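Local coordinates for protein TetR-like transcriptional regulator (Rhodococcus, PDB 3F1B) that probably binds DNA through an N-terminal helix-turn-helix and regulates transcription, as a member of the TetR family, at residues 21-26 and 63-68; 86-91 and 189-194; 94-99 and 185-190; 132-137 and 157-162. All blocks are in the same frame, centred on the assembly; numbering follows the deposited sequence.

Contact 1. Residues 21-26 and 63-68; sequences DAAVDV and AACIQR
Helices 12-30 and 58-77 pass nearly at right angles where Val24 faces Cys65, with short-segment axes 9.7 Å apart and an angle of 99° between their directions. In TetR-family regulators the first helix and the long fourth helix frame the helix-turn-helix, here predicted at residues 36-55, and this crossing joins the two. Its polar part is a salt bridge between Asp21 and Arg68. The arginine leaves its helix with CG anti to the backbone N (chi1 -169°), and a bend at chi3 turns the chain beyond CD. One carboxylate oxygen then takes both terminal nitrogens: Arg68 NH2 lies 2.7 Å from Asp21 OD2, nearly in line with that C-O bond, while the bond from Arg68 NH1 to the same OD2, at 3.0 Å, is weak. OD2 sits at the edge of the guanidinium; a single oxygen thus serves both nitrogens, and the carboxylate plane is turned 49° from the guanidinium. An alanine in place of Arg68 would probably leave the Asp21 carboxylate without its cationic mate across the crossing. Beside the bridge lies an apolar patch, where Ala23 and Val24 point toward Cys65. Gln17 and Leu20 of helix 12-30 also touch the arginine side chain. On the apolar side, Ala23 CB rests 4.1 Å from Cys65 SG.

Contact 2. Residues 86-91 and 189-194; sequences SPREQL and LAWRGL
Trp191 lies against the first turn of helix 87-104, its indole between the side chains of Arg88 and Leu91. The tight part is around the pyrrole side of the ring: Leu91 CD1 sits 3.8 Å from Trp191 NE1 and 3.9 Å from Ala190 CB, so that one methyl touches both the indole and Ala190, and Arg88 CG packs 3.7 Å from the same Trp191 NE1. Leu140 and Leu161 of neighbouring helices close in on the Leu91 side. The looser, more exposed part lies over the six-membered ring. Bends at chi2 and chi3 carry Arg88 NE over the ring face, and the guanidinium forms a cation-pi pair, with Arg88 CZ 4.8 Å from the ring centroid and the two planes only 17° apart. Pro87 CB makes a more distant contact, 4.4 Å from Trp191 CH2. An alanine in place of Trp191 would probably open a gap beside Leu91 and leave the Arg88 guanidinium without its aromatic face. At the helix start Ser86 is the N-cap, its OG accepting a weak bond from Glu89 N. The whole is a helix start packed against a late turn of the last helix, short-segment axes at 131°, within the all-helical C-terminal domain characteristic of TetR-family regulators.

Contact 3. Residues 94-99 and 185-190; sequences ALEGFL and LLESLA
Leu95 and Leu99 both hold CG anti to the carbonyl carbon (chi1 -80° and -73°), which sets each CG, one helical turn apart, on the side facing Leu186. Both methyls of Leu95 bear on Leu186 CB, CD1 at 3.9 Å and CD2 at 4.0 Å, so the isobutyl group straddles the base of the Leu186 side chain. Farther out, Leu186 CD2 fits between the two leucines, 4.1 Å from Leu99 CD1 and equally far from Leu95 CD2. Leu95 also uses CD1 against the aliphatic part of Glu187, whose CG is 3.9 Å away. The Glu187 chain then runs on extended toward the partly exposed side and meets Glu96, also extended beyond CG. There the two carboxylates come close, Glu96 OE2 lying 3.7 Å from Glu187 OE1 with their planes well out of parallel. Two like charges at this spacing would be expected to repel, and Arg92, in a long, weak ion pair with Glu96 and touching Glu187, may offset part of the repulsion. The contact is therefore leucine packing bordered by an acidic pair. It joins helices 87-104 and 179-196 of the all-helical C-terminal domain, whose short segments here run roughly antiparallel, at 142°. Helix 153-173 packs beside them, with Ala164 against Leu186, while Leu185 and Leu189 on helix 179-196 meet Leu156 and Leu189 of the second subunit.

Contact 4. Residues 132-137 and 157-162; sequences RLIELT and IAIALV. With SO4 (sulfate ion), chain B.
Ile134 projects from helix 126-143 with its two branches divided between neighbours on helix 153-173. Its CG1, anti to the carbonyl carbon (chi1 -70°), rests against Val162, 3.7 Å from Val162 CG2. The other branch, CG2, meets Ile159 CG1 at 3.5 Å and also reaches the methyl of Ala158. Both larger side chains cross the isoleucine at a slant. One turn on, Thr137 points toward the partner helix and presents its methyl: CG2 is 3.8 Å from Ala158 CB and 3.8 Å from Leu161 CD1. The same residue's chi1 of -61° sets OG1 beside the backbone N, and the hydroxyl turns back to its own helix, donating to Leu133 O at 2.9 Å. That oxygen also accepts from Thr137 N, the two donors reaching it from opposite faces of the carbonyl plane. Ala158, small and pointing inward, lets the backbones close to 5.5 Å between Thr137 CA and Ala158 CA. Away from this interface, Arg132 gives NH1 to Glu135 OE2 in a salt bridge within the helix and grips a sulfate ion, probably from the crystallisation liquor; the straightest bond to it runs from Arg132 NH2 to sulfate O2 at 2.8 Å, and those to O3 are weak. Arg171 of the second subunit touches Ile134 and Ile159, which places the contact beside the dimer interface of the C-terminal domain. Across the helix pair itself the chemistry is apolar: cohesion rests on methyl and methylene packing, with the one hydroxyl already committed to its own backbone.

Contact 1 stands apart in the probable DNA-binding region, its centre 33 Å from that of contact 2 and about 26 Å from those of contacts 3 and 4, on the far side of the chain's centre. The other three belong to the C-terminal domain. Contacts 2 and 3 are successive levels of one helix pair, 87-104 with 179-196, centres 8 Å apart and sharing Leu189 and Ala190. Contact 4, enclosed in sequence by both, joins them through Leu161, whose CG lies 3.8 Å from Ala190 CB. Contacts 2, 3 and 4 all have residues meeting the second subunit, in contact 2 through Leu189. The sulfate is held by Arg132 of contact 4, outside the helix-helix interface.

Contact 1. Residues 21-26 and 63-68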
loop_
_atom_site.group_PDB
_atom_site.type_symbol
_atom_site.label_atom_id
_atom_site.label_comp_id
_atom_site.label_asym_id
_atom_site.label_seq_id
_atom_site.Cartn_x
_atom_site.Cartn_y
_atom_site.Cartn_z
ATOM N N ASP A 21 10.320 12.234 -16.990
ATOM C CA ASP A 21 11.238 12.322 -15.849
ATOM C C ASP A 21 10.825 13.409 -14.874
ATOM O O ASP A 21 10.957 13.276 -13.654
ATOM C CB ASP A 21 12.651 12.650 -16.334
ATOM C CG ASP A 21 13.303 11.500 -17.039
ATOM O OD1 ASP A 21 14.408 11.671 -17.566
ATOM O OD2 ASP A 21 12.714 10.404 -17.076
ATOM N N ALA A 22 10.366 14.517 -15.427
ATOM C CA ALA A 22 9.968 15.664 -14.623
ATOM C C ALA A 22 8.618 15.423 -13.931
ATOM O O ALA A 22 8.367 15.951 -12.853
ATOM C CB ALA A 22 9.877 16.882 -15.511
ATOM N N ALA A 23 7.749 14.648 -14.587
ATOM C CA ALA A 23 6.424 14.325 -14.072
ATOM C C ALA A 23 6.621 13.383 -12.922
ATOM O O ALA A 23 5.903 13.477 -11.919
ATOM C CB ALA A 23 5.584 13.653 -15.133
ATOM N N VAL A 24 7.577 12.473 -13.078
ATOM C CA VAL A 24 7.848 11.499 -12.053
ATOM C C VAL A 24 8.244 12.233 -10.761
ATOM O O VAL A 24 7.616 12.030 -9.698
ATOM C CB VAL A 24 8.870 10.432 -12.513
ATOM C CG1 VAL A 24 9.316 9.572 -11.363
ATOM C CG2 VAL A 24 8.215 9.511 -13.468
ATOM N N ASP A 25 9.256 13.085 -10.867
ATOM C CA ASP A 25 9.637 14.032 -9.806
ATOM C C ASP A 25 8.431 14.610 -9.091
ATOM O O ASP A 25 8.143 14.276 -7.928
ATOM C CB ASP A 25 10.426 15.201 -10.405
ATOM C CG ASP A 25 11.753 14.772 -11.006
ATOM O OD1 ASP A 25 12.559 15.671 -11.340
ATOM O OD2 ASP A 25 12.002 13.546 -11.157
ATOM N N VAL A 26 7.707 15.447 -9.814
ATOM C CA VAL A 26 6.618 16.173 -9.223
ATOM C C VAL A 26 5.563 15.232 -8.638
ATOM O O VAL A 26 5.023 15.506 -7.562
ATOM C CB VAL A 26 6.003 17.204 -10.212
ATOM C CG1 VAL A 26 5.150 18.196 -9.447
ATOM C CG2 VAL A 26 7.098 17.940 -10.986
ATOM N N ALA A 63 -0.982 8.735 -16.309
ATOM C CA ALA A 63 -1.027 7.381 -16.845
ATOM C C ALA A 63 0.219 7.095 -17.735
ATOM O O ALA A 63 0.738 5.981 -17.724
ATOM C CB ALA A 63 -2.336 7.184 -17.641
ATOM N N ALA A 64 0.697 8.079 -18.512
ATOM C CA ALA A 64 1.901 7.820 -19.366
ATOM C C ALA A 64 3.099 7.490 -18.463
ATOM O O ALA A 64 3.765 6.481 -18.583
ATOM C CB ALA A 64 2.213 8.998 -20.255
ATOM N N CYS A 65 3.301 8.358 -17.505
ATOM C CA CYS A 65 4.263 8.146 -16.456
ATOM C C CYS A 65 4.088 6.804 -15.768
ATOM O O CYS A 65 5.066 6.079 -15.549
ATOM C CB CYS A 65 4.084 9.267 -15.444
ATOM S SG CYS A 65 5.584 9.597 -14.632
ATOM N N ILE A 66 2.849 6.449 -15.439
ATOM C CA ILE A 66 2.611 5.183 -14.770
ATOM C C ILE A 66 2.954 4.025 -15.699
ATOM O O ILE A 66 3.587 3.052 -15.303
ATOM C CB ILE A 66 1.139 5.059 -14.206
ATOM C CG1 ILE A 66 1.006 5.898 -12.940
ATOM C CG2 ILE A 66 0.742 3.594 -13.926
ATOM C CD1 ILE A 66 1.269 5.145 -11.677
ATOM N N GLN A 67 2.510 4.127 -16.934
ATOM C CA GLN A 67 2.877 3.153 -17.954
ATOM C C GLN A 67 4.412 2.938 -18.044
ATOM O O GLN A 67 4.867 1.795 -18.016
ATOM C CB GLN A 67 2.337 3.653 -19.293
ATOM C CG GLN A 67 0.925 3.215 -19.569
ATOM C CD GLN A 67 0.886 1.766 -20.070
ATOM O OE1 GLN A 67 0.143 0.939 -19.542
ATOM N NE2 GLN A 67 1.703 1.462 -21.081
ATOM N N ARG A 68 5.186 4.029 -18.161
ATOM C CA ARG A 68 6.617 3.962 -18.313
ATOM C C ARG A 68 7.340 3.394 -17.074
ATOM O O ARG A 68 8.180 2.490 -17.205
ATOM C CB ARG A 68 7.207 5.326 -18.668
ATOM C CG ARG A 68 8.691 5.183 -19.096
ATOM C CD ARG A 68 9.388 6.484 -19.410
ATOM N NE ARG A 68 9.658 7.169 -18.161
ATOM C CZ ARG A 68 10.465 8.215 -18.008
ATOM N NH1 ARG A 68 11.145 8.755 -19.054
ATOM N NH2 ARG A 68 10.600 8.714 -16.776
#

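Contact 2. Residues 86-91 and 189-194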
loop_
_atom_site.group_PDB
_atom_site.type_symbol
_atom_site.label_atom_id
_atom_site.label_comp_id
_atom_site.label_asym_id
_atom_site.label_seq_id
_atom_site.Cartn_x
_atom_site.Cartn_y
_atom_site.Cartn_z
ATOM N N SER A 86 15.712 -22.833 -11.077
ATOM C CA SER A 86 14.970 -23.419 -9.982
ATOM C C SER A 86 13.989 -22.358 -9.431
ATOM O O SER A 86 14.295 -21.148 -9.466
ATOM C CB SER A 86 15.946 -23.882 -8.908
ATOM O OG SER A 86 16.820 -22.824 -8.583
ATOM N N PRO A 87 12.791 -22.793 -8.965
ATOM C CA PRO A 87 11.862 -21.897 -8.263
ATOM C C PRO A 87 12.631 -20.936 -7.365
ATOM O O PRO A 87 12.443 -19.712 -7.456
ATOM C CB PRO A 87 11.038 -22.859 -7.400
ATOM C CG PRO A 87 11.275 -24.271 -8.027
ATOM C CD PRO A 87 12.158 -24.099 -9.226
ATOM N N ARG A 88 13.538 -21.489 -6.554
ATOM C CA ARG A 88 14.310 -20.718 -5.586
ATOM C C ARG A 88 15.068 -19.559 -6.261
ATOM O O ARG A 88 15.158 -18.441 -5.716
ATOM C CB ARG A 88 15.330 -21.642 -4.974
ATOM C CG ARG A 88 15.271 -21.738 -3.526
ATOM C CD ARG A 88 15.451 -23.236 -3.154
ATOM N NE ARG A 88 14.197 -24.014 -3.241
ATOM C CZ ARG A 88 13.657 -24.512 -4.366
ATOM N NH1 ARG A 88 14.233 -24.333 -5.555
ATOM N NH2 ARG A 88 12.523 -25.205 -4.304
ATOM N N GLU A 89 15.632 -19.838 -7.441
ATOM C CA GLU A 89 16.523 -18.900 -8.090
ATOM C C GLU A 89 15.687 -17.862 -8.829
ATOM O O GLU A 89 16.092 -16.707 -8.952
ATOM C CB GLU A 89 17.486 -19.628 -9.011
ATOM C CG GLU A 89 18.409 -18.711 -9.778
ATOM C CD GLU A 89 19.335 -17.890 -8.893
ATOM O OE1 GLU A 89 19.828 -16.854 -9.397
ATOM O OE2 GLU A 89 19.592 -18.264 -7.719
ATOM N N GLN A 90 14.503 -18.265 -9.273
ATOM C CA GLN A 90 13.564 -17.301 -9.849
ATOM C C GLN A 90 13.107 -16.281 -8.831
ATOM O O GLN A 90 13.208 -15.087 -9.066
ATOM C CB GLN A 90 12.377 -18.011 -10.414
ATOM C CG GLN A 90 12.729 -18.841 -11.590
ATOM C CD GLN A 90 11.523 -19.530 -12.158
ATOM O OE1 GLN A 90 11.362 -19.616 -13.389
ATOM N NE2 GLN A 90 10.656 -20.031 -11.272
ATOM N N LEU A 91 12.667 -16.774 -7.682
ATOM C CA LEU A 91 12.327 -15.950 -6.505
ATOM C C LEU A 91 13.489 -15.056 -6.060
ATOM O O LEU A 91 13.347 -13.830 -5.986
ATOM C CB LEU A 91 11.877 -16.847 -5.341
ATOM C CG LEU A 91 10.963 -16.273 -4.229
ATOM C CD1 LEU A 91 11.567 -16.378 -2.812
ATOM C CD2 LEU A 91 10.474 -14.882 -4.490
ATOM N N LEU A 189 11.503 -15.534 4.840
ATOM C CA LEU A 189 10.084 -15.408 5.094
ATOM C C LEU A 189 9.306 -16.341 4.158
ATOM O O LEU A 189 8.330 -16.955 4.556
ATOM C CB LEU A 189 9.691 -13.968 4.854
ATOM C CG LEU A 189 8.263 -13.474 4.968
ATOM C CD1 LEU A 189 8.342 -11.969 5.054
ATOM C CD2 LEU A 189 7.355 -13.906 3.805
ATOM N N ALA A 190 9.766 -16.458 2.915
ATOM C CA ALA A 190 9.067 -17.204 1.883
ATOM C C ALA A 190 9.255 -18.706 2.070
ATOM O O ALA A 190 8.295 -19.466 1.947
ATOM C CB ALA A 190 9.550 -16.793 0.521
ATOM N N TRP A 191 10.488 -19.137 2.340
ATOM C CA TRP A 191 10.762 -20.589 2.501
ATOM C C TRP A 191 10.552 -21.112 3.943
ATOM O O TRP A 191 10.402 -22.322 4.151
ATOM C CB TRP A 191 12.134 -20.988 1.926
ATOM C CG TRP A 191 12.334 -20.565 0.481
ATOM C CD1 TRP A 191 13.274 -19.682 0.007
ATOM C CD2 TRP A 191 11.571 -20.991 -0.673
ATOM N NE1 TRP A 191 13.147 -19.538 -1.358
ATOM C CE2 TRP A 191 12.109 -20.323 -1.801
ATOM C CE3 TRP A 191 10.492 -21.869 -0.862
ATOM C CZ2 TRP A 191 11.600 -20.511 -3.108
ATOM C CZ3 TRP A 191 9.989 -22.055 -2.166
ATOM C CH2 TRP A 191 10.546 -21.378 -3.268
ATOM N N ARG A 192 10.497 -20.193 4.909
ATOM C CA ARG A 192 10.273 -20.516 6.326
ATOM C C ARG A 192 8.902 -20.110 6.951
ATOM O O ARG A 192 8.467 -20.741 7.895
ATOM C CB ARG A 192 11.471 -20.064 7.189
ATOM C CG ARG A 192 12.813 -20.764 6.874
ATOM C CD ARG A 192 12.721 -22.331 6.839
ATOM N NE ARG A 192 12.774 -22.990 8.160
ATOM C CZ ARG A 192 13.878 -23.481 8.732
ATOM N NH1 ARG A 192 15.044 -23.388 8.114
ATOM N NH2 ARG A 192 13.823 -24.066 9.928
ATOM N N GLY A 193 8.217 -19.086 6.428
ATOM C CA GLY A 193 6.751 -18.965 6.607
ATOM C C GLY A 193 6.048 -20.135 5.896
ATOM O O GLY A 193 4.945 -20.562 6.266
ATOM N N LEU A 194 6.716 -20.660 4.872
ATOM C CA LEU A 194 6.284 -21.844 4.144
ATOM C C LEU A 194 6.393 -23.095 5.016
ATOM O O LEU A 194 5.383 -23.671 5.418
ATOM C CB LEU A 194 7.142 -21.996 2.884
ATOM C CG LEU A 194 6.795 -22.986 1.771
ATOM C CD1 LEU A 194 6.989 -22.327 0.408
ATOM C CD2 LEU A 194 7.641 -24.277 1.875
#

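Contact 3. Residues 94-99 and 185-190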
loop_
_atom_site.group_PDB
_atom_site.type_symbol
_atom_site.label_atom_id
_atom_site.label_comp_id
_atom_site.label_asym_id
_atom_site.label_seq_id
_atom_site.Cartn_x
_atom_site.Cartn_y
_atom_site.Cartn_z
ATOM N N ALA A 94 14.071 -12.367 -8.741
ATOM C CA ALA A 94 12.990 -11.421 -8.793
ATOM C C ALA A 94 13.091 -10.465 -7.621
ATOM O O ALA A 94 12.882 -9.265 -7.775
ATOM C CB ALA A 94 11.634 -12.138 -8.782
ATOM N N LEU A 95 13.422 -11.006 -6.463
ATOM C CA LEU A 95 13.532 -10.205 -5.271
ATOM C C LEU A 95 14.661 -9.239 -5.480
ATOM O O LEU A 95 14.552 -8.045 -5.188
ATOM C CB LEU A 95 13.824 -11.098 -4.061
ATOM C CG LEU A 95 12.559 -11.730 -3.580
ATOM C CD1 LEU A 95 12.911 -12.670 -2.469
ATOM C CD2 LEU A 95 11.658 -10.591 -3.097
ATOM N N GLU A 96 15.766 -9.747 -5.999
ATOM C CA GLU A 96 16.907 -8.880 -6.181
ATOM C C GLU A 96 16.717 -7.843 -7.263
ATOM O O GLU A 96 17.103 -6.691 -7.070
ATOM C CB GLU A 96 18.167 -9.694 -6.324
ATOM C CG GLU A 96 18.453 -10.299 -4.930
ATOM C CD GLU A 96 19.474 -11.421 -4.906
ATOM O OE1 GLU A 96 20.209 -11.559 -5.917
ATOM O OE2 GLU A 96 19.545 -12.154 -3.869
ATOM N N GLY A 97 16.099 -8.215 -8.381
ATOM C CA GLY A 97 15.781 -7.242 -9.430
ATOM C C GLY A 97 14.809 -6.143 -8.970
ATOM O O GLY A 97 15.107 -4.943 -9.095
ATOM N N PHE A 98 13.670 -6.561 -8.407
ATOM C CA PHE A 98 12.715 -5.665 -7.741
ATOM C C PHE A 98 13.387 -4.727 -6.762
ATOM O O PHE A 98 13.167 -3.500 -6.815
ATOM C CB PHE A 98 11.664 -6.510 -7.002
ATOM C CG PHE A 98 10.833 -5.763 -6.025
ATOM C CD1 PHE A 98 10.252 -4.547 -6.355
ATOM C CD2 PHE A 98 10.540 -6.326 -4.804
ATOM C CE1 PHE A 98 9.468 -3.890 -5.468
ATOM C CE2 PHE A 98 9.745 -5.683 -3.907
ATOM C CZ PHE A 98 9.199 -4.476 -4.227
ATOM N N LEU A 99 14.146 -5.292 -5.829
ATOM C CA LEU A 99 14.737 -4.471 -4.801
ATOM C C LEU A 99 15.867 -3.545 -5.298
ATOM O O LEU A 99 16.007 -2.413 -4.793
ATOM C CB LEU A 99 15.197 -5.311 -3.633
ATOM C CG LEU A 99 14.075 -5.858 -2.761
ATOM C CD1 LEU A 99 14.757 -6.825 -1.807
ATOM C CD2 LEU A 99 13.266 -4.736 -2.004
ATOM N N LEU A 185 15.894 -11.335 3.973
ATOM C CA LEU A 185 14.746 -11.466 4.836
ATOM C C LEU A 185 13.541 -12.006 4.079
ATOM O O LEU A 185 12.797 -12.857 4.584
ATOM C CB LEU A 185 14.381 -10.104 5.420
ATOM C CG LEU A 185 13.056 -10.166 6.192
ATOM C CD1 LEU A 185 13.152 -11.247 7.277
ATOM C CD2 LEU A 185 12.696 -8.822 6.789
ATOM N N LEU A 186 13.343 -11.505 2.872
ATOM C CA LEU A 186 12.227 -11.943 2.068
ATOM C C LEU A 186 12.384 -13.374 1.572
ATOM O O LEU A 186 11.382 -14.072 1.414
ATOM C CB LEU A 186 12.057 -10.989 0.892
ATOM C CG LEU A 186 11.094 -9.777 1.006
ATOM C CD1 LEU A 186 10.325 -9.544 2.330
ATOM C CD2 LEU A 186 11.713 -8.485 0.444
ATOM N N GLU A 187 13.616 -13.819 1.310
ATOM C CA GLU A 187 13.776 -15.189 0.857
ATOM C C GLU A 187 13.368 -16.139 1.973
ATOM O O GLU A 187 12.711 -17.153 1.721
ATOM C CB GLU A 187 15.215 -15.532 0.444
ATOM C CG GLU A 187 15.710 -14.869 -0.815
ATOM C CD GLU A 187 17.203 -15.071 -1.001
ATOM O OE1 GLU A 187 17.941 -14.050 -1.172
ATOM O OE2 GLU A 187 17.634 -16.257 -0.961
ATOM N N SER A 188 13.773 -15.841 3.203
ATOM C CA SER A 188 13.505 -16.819 4.263
ATOM C C SER A 188 12.071 -16.724 4.829
ATOM O O SER A 188 11.486 -17.715 5.233
ATOM C CB SER A 188 14.566 -16.757 5.357
ATOM O OG SER A 188 14.447 -15.560 6.097
ATOM N N LEU A 189 11.503 -15.534 4.840
ATOM C CA LEU A 189 10.084 -15.408 5.094
ATOM C C LEU A 189 9.306 -16.341 4.158
ATOM O O LEU A 189 8.330 -16.955 4.556
ATOM C CB LEU A 189 9.691 -13.968 4.854
ATOM C CG LEU A 189 8.263 -13.474 4.968
ATOM C CD1 LEU A 189 8.342 -11.969 5.054
ATOM C CD2 LEU A 189 7.355 -13.906 3.805
ATOM N N ALA A 190 9.766 -16.458 2.915
ATOM C CA ALA A 190 9.067 -17.204 1.883
ATOM C C ALA A 190 9.255 -18.706 2.070
ATOM O O ALA A 190 8.295 -19.466 1.947
ATOM C CB ALA A 190 9.550 -16.793 0.521
#

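Contact 4. Residues 132-137 and 157-162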
loop_
_atom_site.group_PDB
_atom_site.type_symbol
_atom_site.label_atom_id
_atom_site.label_comp_id
_atom_site.label_asym_id
_atom_site.label_seq_id
_atom_site.Cartn_x
_atom_site.Cartn_y
_atom_site.Cartn_z
ATOM N N ARG A 132 -1.538 -10.127 -10.487
ATOM C CA ARG A 132 -0.838 -10.990 -11.374
ATOM C C ARG A 132 0.480 -11.374 -10.697
ATOM O O ARG A 132 0.842 -12.553 -10.685
ATOM C CB ARG A 132 -0.648 -10.320 -12.749
ATOM C CG ARG A 132 0.179 -11.148 -13.753
ATOM C CD ARG A 132 -0.282 -12.612 -13.811
ATOM N NE ARG A 132 0.550 -13.446 -14.675
ATOM C CZ ARG A 132 0.301 -14.731 -14.958
ATOM N NH1 ARG A 132 -0.741 -15.377 -14.419
ATOM N NH2 ARG A 132 1.109 -15.394 -15.773
ATOM N N LEU A 133 1.174 -10.408 -10.094
ATOM C CA LEU A 133 2.438 -10.681 -9.388
ATOM C C LEU A 133 2.223 -11.667 -8.241
ATOM O O LEU A 133 3.004 -12.618 -8.085
ATOM C CB LEU A 133 3.067 -9.407 -8.825
ATOM C CG LEU A 133 3.729 -8.449 -9.784
ATOM C CD1 LEU A 133 4.206 -7.175 -9.089
ATOM C CD2 LEU A 133 4.884 -9.122 -10.472
ATOM N N ILE A 134 1.181 -11.460 -7.435
ATOM C CA ILE A 134 0.806 -12.436 -6.375
ATOM C C ILE A 134 0.557 -13.878 -6.900
ATOM O O ILE A 134 1.038 -14.856 -6.318
ATOM C CB ILE A 134 -0.398 -11.908 -5.547
ATOM C CG1 ILE A 134 0.040 -10.739 -4.691
ATOM C CG2 ILE A 134 -1.019 -13.040 -4.662
ATOM C CD1 ILE A 134 -1.122 -9.829 -4.253
ATOM N N GLU A 135 -0.197 -13.994 -7.998
ATOM C CA GLU A 135 -0.409 -15.227 -8.736
ATOM C C GLU A 135 0.876 -15.863 -9.263
ATOM O O GLU A 135 1.044 -17.065 -9.218
ATOM C CB GLU A 135 -1.344 -14.913 -9.914
ATOM C CG GLU A 135 -1.476 -16.028 -10.957
ATOM C CD GLU A 135 -2.476 -15.701 -12.108
ATOM O OE1 GLU A 135 -3.171 -16.634 -12.566
ATOM O OE2 GLU A 135 -2.563 -14.535 -12.573
ATOM N N LEU A 136 1.780 -15.060 -9.802
ATOM C CA LEU A 136 3.063 -15.589 -10.237
ATOM C C LEU A 136 3.853 -16.147 -9.045
ATOM O O LEU A 136 4.522 -17.164 -9.163
ATOM C CB LEU A 136 3.889 -14.507 -10.940
ATOM C CG LEU A 136 3.481 -14.280 -12.407
ATOM C CD1 LEU A 136 3.855 -12.872 -12.952
ATOM C CD2 LEU A 136 3.893 -15.442 -13.394
ATOM N N THR A 137 3.752 -15.493 -7.890
ATOM C CA THR A 137 4.514 -15.890 -6.729
ATOM C C THR A 137 3.995 -17.179 -6.133
ATOM O O THR A 137 4.784 -17.999 -5.647
ATOM C CB THR A 137 4.427 -14.771 -5.674
ATOM O OG1 THR A 137 4.981 -13.607 -6.254
ATOM C CG2 THR A 137 5.190 -15.096 -4.418
ATOM N N ILE A 157 0.657 -17.509 1.402
ATOM C CA ILE A 157 2.054 -17.183 1.534
ATOM C C ILE A 157 2.398 -16.135 0.457
ATOM O O ILE A 157 3.051 -15.117 0.756
ATOM C CB ILE A 157 2.957 -18.439 1.392
ATOM C CG1 ILE A 157 2.465 -19.541 2.293
ATOM C CG2 ILE A 157 4.453 -18.093 1.627
ATOM C CD1 ILE A 157 2.494 -19.205 3.778
ATOM N N ALA A 158 1.882 -16.311 -0.760
ATOM C CA ALA A 158 2.223 -15.333 -1.801
ATOM C C ALA A 158 1.830 -13.948 -1.449
ATOM O O ALA A 158 2.572 -13.012 -1.694
ATOM C CB ALA A 158 1.635 -15.702 -3.168
ATOM N N ILE A 159 0.637 -13.793 -0.913
ATOM C CA ILE A 159 0.110 -12.469 -0.634
ATOM C C ILE A 159 0.921 -11.868 0.489
ATOM O O ILE A 159 1.293 -10.699 0.420
ATOM C CB ILE A 159 -1.368 -12.563 -0.179
ATOM C CG1 ILE A 159 -2.267 -13.031 -1.347
ATOM C CG2 ILE A 159 -1.866 -11.221 0.358
ATOM C CD1 ILE A 159 -3.572 -13.887 -0.907
ATOM N N ALA A 160 1.161 -12.646 1.555
ATOM C CA ALA A 160 1.978 -12.153 2.660
ATOM C C ALA A 160 3.400 -11.738 2.204
ATOM O O ALA A 160 3.894 -10.698 2.657
ATOM C CB ALA A 160 2.085 -13.194 3.702
ATOM N N LEU A 161 4.062 -12.559 1.366
ATOM C CA LEU A 161 5.402 -12.256 0.806
ATOM C C LEU A 161 5.403 -10.979 -0.062
ATOM O O LEU A 161 6.364 -10.188 -0.066
ATOM C CB LEU A 161 5.857 -13.426 -0.075
ATOM C CG LEU A 161 7.352 -13.815 -0.318
ATOM C CD1 LEU A 161 7.677 -14.218 -1.751
ATOM C CD2 LEU A 161 8.482 -12.828 0.225
ATOM N N VAL A 162 4.332 -10.747 -0.817
ATOM C CA VAL A 162 4.286 -9.553 -1.674
ATOM C C VAL A 162 4.053 -8.294 -0.846
ATOM O O VAL A 162 4.675 -7.229 -1.089
ATOM C CB VAL A 162 3.206 -9.682 -2.777
ATOM C CG1 VAL A 162 2.941 -8.316 -3.490
ATOM C CG2 VAL A 162 3.670 -10.748 -3.809
HETATM S S SO4 B . 1.023 -18.617 -15.464
HETATM O O1 SO4 B . 0.136 -19.777 -15.433
HETATM O O2 SO4 B . 0.909 -17.971 -16.776
HETATM O O3 SO4 B . 0.598 -17.709 -14.405
HETATM O O4 SO4 B . 2.407 -19.018 -15.199
#